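Local coordinates for receptor-type tyrosine-protein phosphatase C (Rattus norvegicus, PDB 5FN8) that probably dephosphorylates tyrosine residues of signalling proteins such as FYN and LYN as a leukocyte receptor phosphatase required for T-cell activation through the antigen receptor, at residues B[94-106]-B[115-127]. Residues are numbered along the deposited sequence; the frame is centred on the assembly and turned at random.
Sequences KAARPGKVNGMKT and NVTCNSPYEINGP. With NAG (2-acetamido-2-deoxy-beta-D-glucopyranose), chain I; NAG (2-acetamido-2-deoxy-beta-D-glucopyranose), chain H.
Asn102 reaches from 94-106 over the turn after strand 115-119 and meets Ser120 and Tyr122. CB sits 4.0 Å from Ser120 O; chi1 of -68° then sets CG beside the backbone N and carries the amide over to the other segment. CG and OD1 lie near CE2 of Tyr122, but ND2 comes closest to the ring, 3.3 Å from Tyr122 CD2; it approaches obliquely, with amide and ring planes 53° apart, so the groups do not stack flat. ND2 also donates to Ser120 O (3.1 Å), which lies close to the amide plane, and to a water that also bridges Lys100 O and Tyr122 N. The backbone of Asn102 is held as well: N donates to Asn119 O and O accepts from Asn119 N, an antiparallel hydrogen-bonded pair. The next such pair joins Lys105 to Thr117, one residue out of step, which is the evidence for a beta bulge; Gly103, with positive phi, turns the corner there.

On the face turned to strand 162-170, Met104, its chain extended, brings CE to 3.9 Å from Val116 CG1, and the two side chains reach Val167 and Phe165 respectively. Beside them Val101 CB lies 3.5 Å from Cys118 SG, whose disulfide to Cys150 ties in strand 151-154.

Toward the other end, Gly99 N bonds to Glu123 O (3.0 Å) and Ala96 N to Asn125 O. Asn125 ND2 returns a bond to Arg97 O (3.0 Å), arriving 38° out of the carbonyl plane. Arg97 N donates to O7 of a GlcNAc, whereas Asn115 bears its own glycan covalently on ND2. Antiparallel strands 104-108 and 114-119 form a hairpin, the A-B pair of a fibronectin type III sandwich, here CD45 domain d4, with the irregular leading segment bonded to the loop after the second strand.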
loop_
_atom_site.group_PDB
_atom_site.type_symbol
_atom_site.label_atom_id
_atom_site.label_comp_id
_atom_site.label_asym_id
_atom_site.label_seq_id
_atom_site.Cartn_x
_atom_site.Cartn_y
_atom_site.Cartn_z
ATOM N N LYS B 94 -0.180 8.169 -13.919
ATOM C CA LYS B 94 -1.562 8.608 -14.058
ATOM C C LYS B 94 -2.437 7.805 -13.074
ATOM O O LYS B 94 -1.997 6.757 -12.549
ATOM C CB LYS B 94 -2.043 8.463 -15.530
ATOM C CG LYS B 94 -1.197 9.219 -16.567
ATOM C CD LYS B 94 -1.285 10.756 -16.442
ATOM C CE LYS B 94 -0.121 11.474 -17.098
ATOM N NZ LYS B 94 0.756 12.185 -16.104
ATOM N N ALA B 95 -3.652 8.326 -12.784
ATOM C CA ALA B 95 -4.607 7.662 -11.914
ATOM C C ALA B 95 -5.187 6.423 -12.594
ATOM O O ALA B 95 -5.171 6.295 -13.830
ATOM C CB ALA B 95 -5.718 8.626 -11.527
ATOM N N ALA B 96 -5.678 5.491 -11.783
ATOM C CA ALA B 96 -6.336 4.296 -12.301
ATOM C C ALA B 96 -7.664 4.084 -11.536
ATOM O O ALA B 96 -7.985 4.843 -10.609
ATOM C CB ALA B 96 -5.411 3.086 -12.137
ATOM N N ARG B 97 -8.456 3.064 -11.938
ATOM C CA ARG B 97 -9.699 2.723 -11.257
ATOM C C ARG B 97 -9.320 2.233 -9.865
ATOM O O ARG B 97 -8.361 1.460 -9.724
ATOM C CB ARG B 97 -10.446 1.603 -11.985
ATOM C CG ARG B 97 -10.977 1.996 -13.351
ATOM C CD ARG B 97 -11.647 0.815 -14.004
ATOM N NE ARG B 97 -13.058 0.730 -13.623
ATOM C CZ ARG B 97 -13.625 -0.271 -12.950
ATOM N NH1 ARG B 97 -12.900 -1.316 -12.562
ATOM N NH2 ARG B 97 -14.917 -0.235 -12.661
ATOM N N PRO B 98 -10.000 2.721 -8.803
ATOM C CA PRO B 98 -9.688 2.212 -7.458
ATOM C C PRO B 98 -10.218 0.763 -7.343
ATOM O O PRO B 98 -10.880 0.239 -8.264
ATOM C CB PRO B 98 -10.517 3.150 -6.558
ATOM C CG PRO B 98 -11.675 3.556 -7.379
ATOM C CD PRO B 98 -11.162 3.642 -8.782
ATOM N N GLY B 99 -10.017 0.158 -6.182
ATOM C CA GLY B 99 -10.579 -1.154 -5.917
ATOM C C GLY B 99 -11.966 -1.031 -5.313
ATOM O O GLY B 99 -12.532 0.060 -5.247
ATOM N N LYS B 100 -12.526 -2.156 -4.879
ATOM C CA LYS B 100 -13.838 -2.203 -4.254
ATOM C C LYS B 100 -13.716 -1.893 -2.774
ATOM O O LYS B 100 -12.683 -2.102 -2.185
ATOM C CB LYS B 100 -14.496 -3.565 -4.467
ATOM C CG LYS B 100 -14.749 -3.937 -5.920
ATOM C CD LYS B 100 -15.131 -5.410 -6.049
ATOM C CE LYS B 100 -16.527 -5.710 -5.562
ATOM N NZ LYS B 100 -16.763 -7.169 -5.382
ATOM N N VAL B 101 -14.773 -1.394 -2.176
ATOM C CA VAL B 101 -14.819 -1.070 -0.760
ATOM C C VAL B 101 -14.760 -2.378 0.056
ATOM O O VAL B 101 -15.174 -3.447 -0.423
ATOM C CB VAL B 101 -16.067 -0.187 -0.406
ATOM C CG1 VAL B 101 -16.035 1.151 -1.147
ATOM C CG2 VAL B 101 -17.411 -0.929 -0.611
ATOM N N ASN B 102 -14.269 -2.285 1.285
ATOM C CA ASN B 102 -14.159 -3.453 2.154
ATOM C C ASN B 102 -15.142 -3.381 3.293
ATOM O O ASN B 102 -15.377 -2.306 3.833
ATOM C CB ASN B 102 -12.703 -3.608 2.682
ATOM C CG ASN B 102 -11.715 -3.971 1.597
ATOM O OD1 ASN B 102 -11.777 -5.069 1.003
ATOM N ND2 ASN B 102 -10.825 -3.030 1.274
ATOM N N GLY B 103 -15.678 -4.533 3.655
ATOM C CA GLY B 103 -16.579 -4.708 4.787
ATOM C C GLY B 103 -17.903 -3.998 4.680
ATOM O O GLY B 103 -18.344 -3.368 5.651
ATOM N N MET B 104 -18.548 -4.109 3.497
ATOM C CA MET B 104 -19.839 -3.465 3.271
ATOM C C MET B 104 -20.927 -4.164 4.068
ATOM O O MET B 104 -21.186 -5.364 3.867
ATOM C CB MET B 104 -20.181 -3.394 1.783
ATOM C CG MET B 104 -21.317 -2.442 1.482
ATOM S SD MET B 104 -21.862 -2.690 -0.202
ATOM C CE MET B 104 -23.582 -2.121 -0.093
ATOM N N LYS B 105 -21.522 -3.418 5.007
ATOM C CA LYS B 105 -22.588 -3.922 5.864
ATOM C C LYS B 105 -23.881 -3.154 5.665
ATOM O O LYS B 105 -23.918 -1.925 5.775
ATOM C CB LYS B 105 -22.174 -3.894 7.337
ATOM C CG LYS B 105 -22.492 -5.186 8.070
ATOM C CD LYS B 105 -21.294 -5.614 8.880
ATOM C CE LYS B 105 -21.400 -5.246 10.342
ATOM N NZ LYS B 105 -20.163 -4.581 10.859
ATOM N N THR B 106 -24.947 -3.897 5.386
ATOM C CA THR B 106 -26.301 -3.384 5.196
ATOM C C THR B 106 -27.136 -3.806 6.409
ATOM O O THR B 106 -27.151 -4.989 6.753
ATOM C CB THR B 106 -26.834 -3.782 3.800
ATOM O OG1 THR B 106 -27.934 -2.962 3.472
ATOM C CG2 THR B 106 -27.207 -5.268 3.671
ATOM N N ASN B 115 -29.275 1.355 7.053
ATOM C CA ASN B 115 -27.953 1.933 7.294
ATOM C C ASN B 115 -26.937 1.120 6.483
ATOM O O ASN B 115 -27.009 -0.121 6.471
ATOM C CB ASN B 115 -27.611 1.922 8.795
ATOM C CG ASN B 115 -28.006 3.154 9.585
ATOM O OD1 ASN B 115 -28.846 3.969 9.163
ATOM N ND2 ASN B 115 -27.373 3.273 10.763
ATOM N N VAL B 116 -26.049 1.832 5.736
ATOM C CA VAL B 116 -25.019 1.231 4.892
ATOM C C VAL B 116 -23.635 1.738 5.348
ATOM O O VAL B 116 -23.443 2.936 5.507
ATOM C CB VAL B 116 -25.267 1.418 3.358
ATOM C CG1 VAL B 116 -24.218 0.656 2.529
ATOM C CG2 VAL B 116 -26.675 0.986 2.955
ATOM N N THR B 117 -22.700 0.816 5.605
ATOM C CA THR B 117 -21.340 1.127 6.072
ATOM C C THR B 117 -20.335 0.293 5.326
ATOM O O THR B 117 -20.635 -0.818 4.893
ATOM C CB THR B 117 -21.173 0.900 7.589
ATOM O OG1 THR B 117 -21.556 -0.441 7.901
ATOM C CG2 THR B 117 -21.967 1.896 8.436
ATOM N N CYS B 118 -19.148 0.834 5.161
ATOM C CA CYS B 118 -18.062 0.142 4.499
ATOM C C CYS B 118 -16.768 0.813 4.882
ATOM O O CYS B 118 -16.769 1.885 5.506
ATOM C CB CYS B 118 -18.252 0.102 2.977
ATOM S SG CYS B 118 -17.757 1.626 2.114
ATOM N N ASN B 119 -15.660 0.186 4.500
ATOM C CA ASN B 119 -14.345 0.742 4.730
ATOM C C ASN B 119 -13.682 0.928 3.388
ATOM O O ASN B 119 -14.062 0.293 2.401
ATOM C CB ASN B 119 -13.514 -0.165 5.639
ATOM C CG ASN B 119 -14.151 -0.447 6.974
ATOM O OD1 ASN B 119 -14.455 -1.596 7.306
ATOM N ND2 ASN B 119 -14.381 0.595 7.762
ATOM N N SER B 120 -12.694 1.796 3.363
ATOM C CA SER B 120 -11.893 2.154 2.206
ATOM C C SER B 120 -11.362 0.950 1.411
ATOM O O SER B 120 -11.052 -0.077 2.022
ATOM C CB SER B 120 -10.711 2.996 2.679
ATOM O OG SER B 120 -9.855 3.383 1.617
ATOM N N PRO B 121 -11.184 1.055 0.062
ATOM C CA PRO B 121 -10.505 -0.027 -0.666
ATOM C C PRO B 121 -8.994 0.036 -0.310
ATOM O O PRO B 121 -8.514 1.027 0.262
ATOM C CB PRO B 121 -10.703 0.373 -2.140
ATOM C CG PRO B 121 -11.682 1.496 -2.123
ATOM C CD PRO B 121 -11.462 2.178 -0.850
ATOM N N TYR B 122 -8.234 -0.997 -0.670
ATOM C CA TYR B 122 -6.795 -0.978 -0.376
ATOM C C TYR B 122 -6.042 -0.114 -1.394
ATOM O O TYR B 122 -5.212 0.721 -1.012
ATOM C CB TYR B 122 -6.248 -2.409 -0.286
ATOM C CG TYR B 122 -6.770 -3.176 0.908
ATOM C CD1 TYR B 122 -6.258 -2.951 2.183
ATOM C CD2 TYR B 122 -7.724 -4.175 0.757
ATOM C CE1 TYR B 122 -6.702 -3.687 3.281
ATOM C CE2 TYR B 122 -8.129 -4.961 1.836
ATOM C CZ TYR B 122 -7.650 -4.683 3.104
ATOM O OH TYR B 122 -8.101 -5.423 4.170
ATOM N N GLU B 123 -6.434 -0.244 -2.673
ATOM C CA GLU B 123 -5.948 0.503 -3.834
ATOM C C GLU B 123 -6.842 1.735 -4.101
ATOM O O GLU B 123 -7.961 1.582 -4.602
ATOM C CB GLU B 123 -5.954 -0.417 -5.070
ATOM C CG GLU B 123 -4.915 -1.547 -5.019
ATOM C CD GLU B 123 -4.806 -2.363 -6.293
ATOM O OE1 GLU B 123 -4.611 -1.765 -7.377
ATOM O OE2 GLU B 123 -4.920 -3.607 -6.205
ATOM N N ILE B 124 -6.356 2.949 -3.730
ATOM C CA ILE B 124 -7.001 4.250 -3.939
ATOM C C ILE B 124 -6.812 4.690 -5.388
ATOM O O ILE B 124 -7.797 4.999 -6.067
ATOM C CB ILE B 124 -6.533 5.322 -2.911
ATOM C CG1 ILE B 124 -6.697 4.823 -1.423
ATOM C CG2 ILE B 124 -7.236 6.708 -3.139
ATOM C CD1 ILE B 124 -7.998 4.218 -1.025
ATOM N N ASN B 125 -5.544 4.722 -5.856
ATOM C CA ASN B 125 -5.111 5.051 -7.232
ATOM C C ASN B 125 -5.465 6.418 -7.769
ATOM O O ASN B 125 -5.489 6.614 -8.991
ATOM C CB ASN B 125 -5.551 3.944 -8.212
ATOM C CG ASN B 125 -5.028 2.583 -7.856
ATOM O OD1 ASN B 125 -4.030 2.448 -7.140
ATOM N ND2 ASN B 125 -5.682 1.540 -8.363
ATOM N N GLY B 126 -5.706 7.359 -6.878
ATOM C CA GLY B 126 -6.080 8.707 -7.285
ATOM C C GLY B 126 -5.969 9.706 -6.159
ATOM O O GLY B 126 -5.709 9.303 -5.020
ATOM N N PRO B 127 -6.246 11.006 -6.439
ATOM C CA PRO B 127 -6.076 12.050 -5.401
ATOM C C PRO B 127 -7.101 12.172 -4.290
ATOM O O PRO B 127 -6.792 12.812 -3.273
ATOM C CB PRO B 127 -6.022 13.353 -6.208
ATOM C CG PRO B 127 -6.811 13.069 -7.421
ATOM C CD PRO B 127 -6.574 11.606 -7.750
HETATM C C1 NAG I . -27.593 4.353 11.682
HETATM C C2 NAG I . -27.672 3.841 13.121
HETATM C C3 NAG I . -27.960 5.063 13.994
HETATM C C4 NAG I . -26.828 6.082 13.871
HETATM C C5 NAG I . -26.558 6.427 12.406
HETATM C C6 NAG I . -25.266 7.191 12.206
HETATM C C7 NAG I . -28.422 1.503 13.403
HETATM C C8 NAG I . -29.610 0.593 13.405
HETATM N N2 NAG I . -28.692 2.819 13.298
HETATM O O3 NAG I . -28.111 4.667 15.353
HETATM O O4 NAG I . -27.155 7.265 14.595
HETATM O O5 NAG I . -26.452 5.223 11.622
HETATM O O6 NAG I . -25.046 7.548 10.844
HETATM O O7 NAG I . -27.274 1.070 13.481
HETATM C C1 NAG H . -4.370 1.186 -16.773
HETATM C C2 NAG H . -5.734 0.628 -16.363
HETATM C C3 NAG H . -6.210 -0.382 -17.409
HETATM C C4 NAG H . -6.257 0.270 -18.789
HETATM C C5 NAG H . -4.902 0.890 -19.130
HETATM C C6 NAG H . -4.919 1.704 -20.404
HETATM C C7 NAG H . -6.741 0.452 -14.105
HETATM C C8 NAG H . -6.793 -0.363 -12.846
HETATM N N2 NAG H . -5.816 0.066 -15.022
HETATM O O3 NAG H . -7.511 -0.850 -17.066
HETATM O O4 NAG H . -6.609 -0.687 -19.784
HETATM O O5 NAG H . -4.489 1.776 -18.076
HETATM O O6 NAG H . -6.018 2.606 -20.454
HETATM O O7 NAG H . -7.490 1.413 -14.289
HETATM O O HOH W 1 -10.136 -3.223 -1.580
#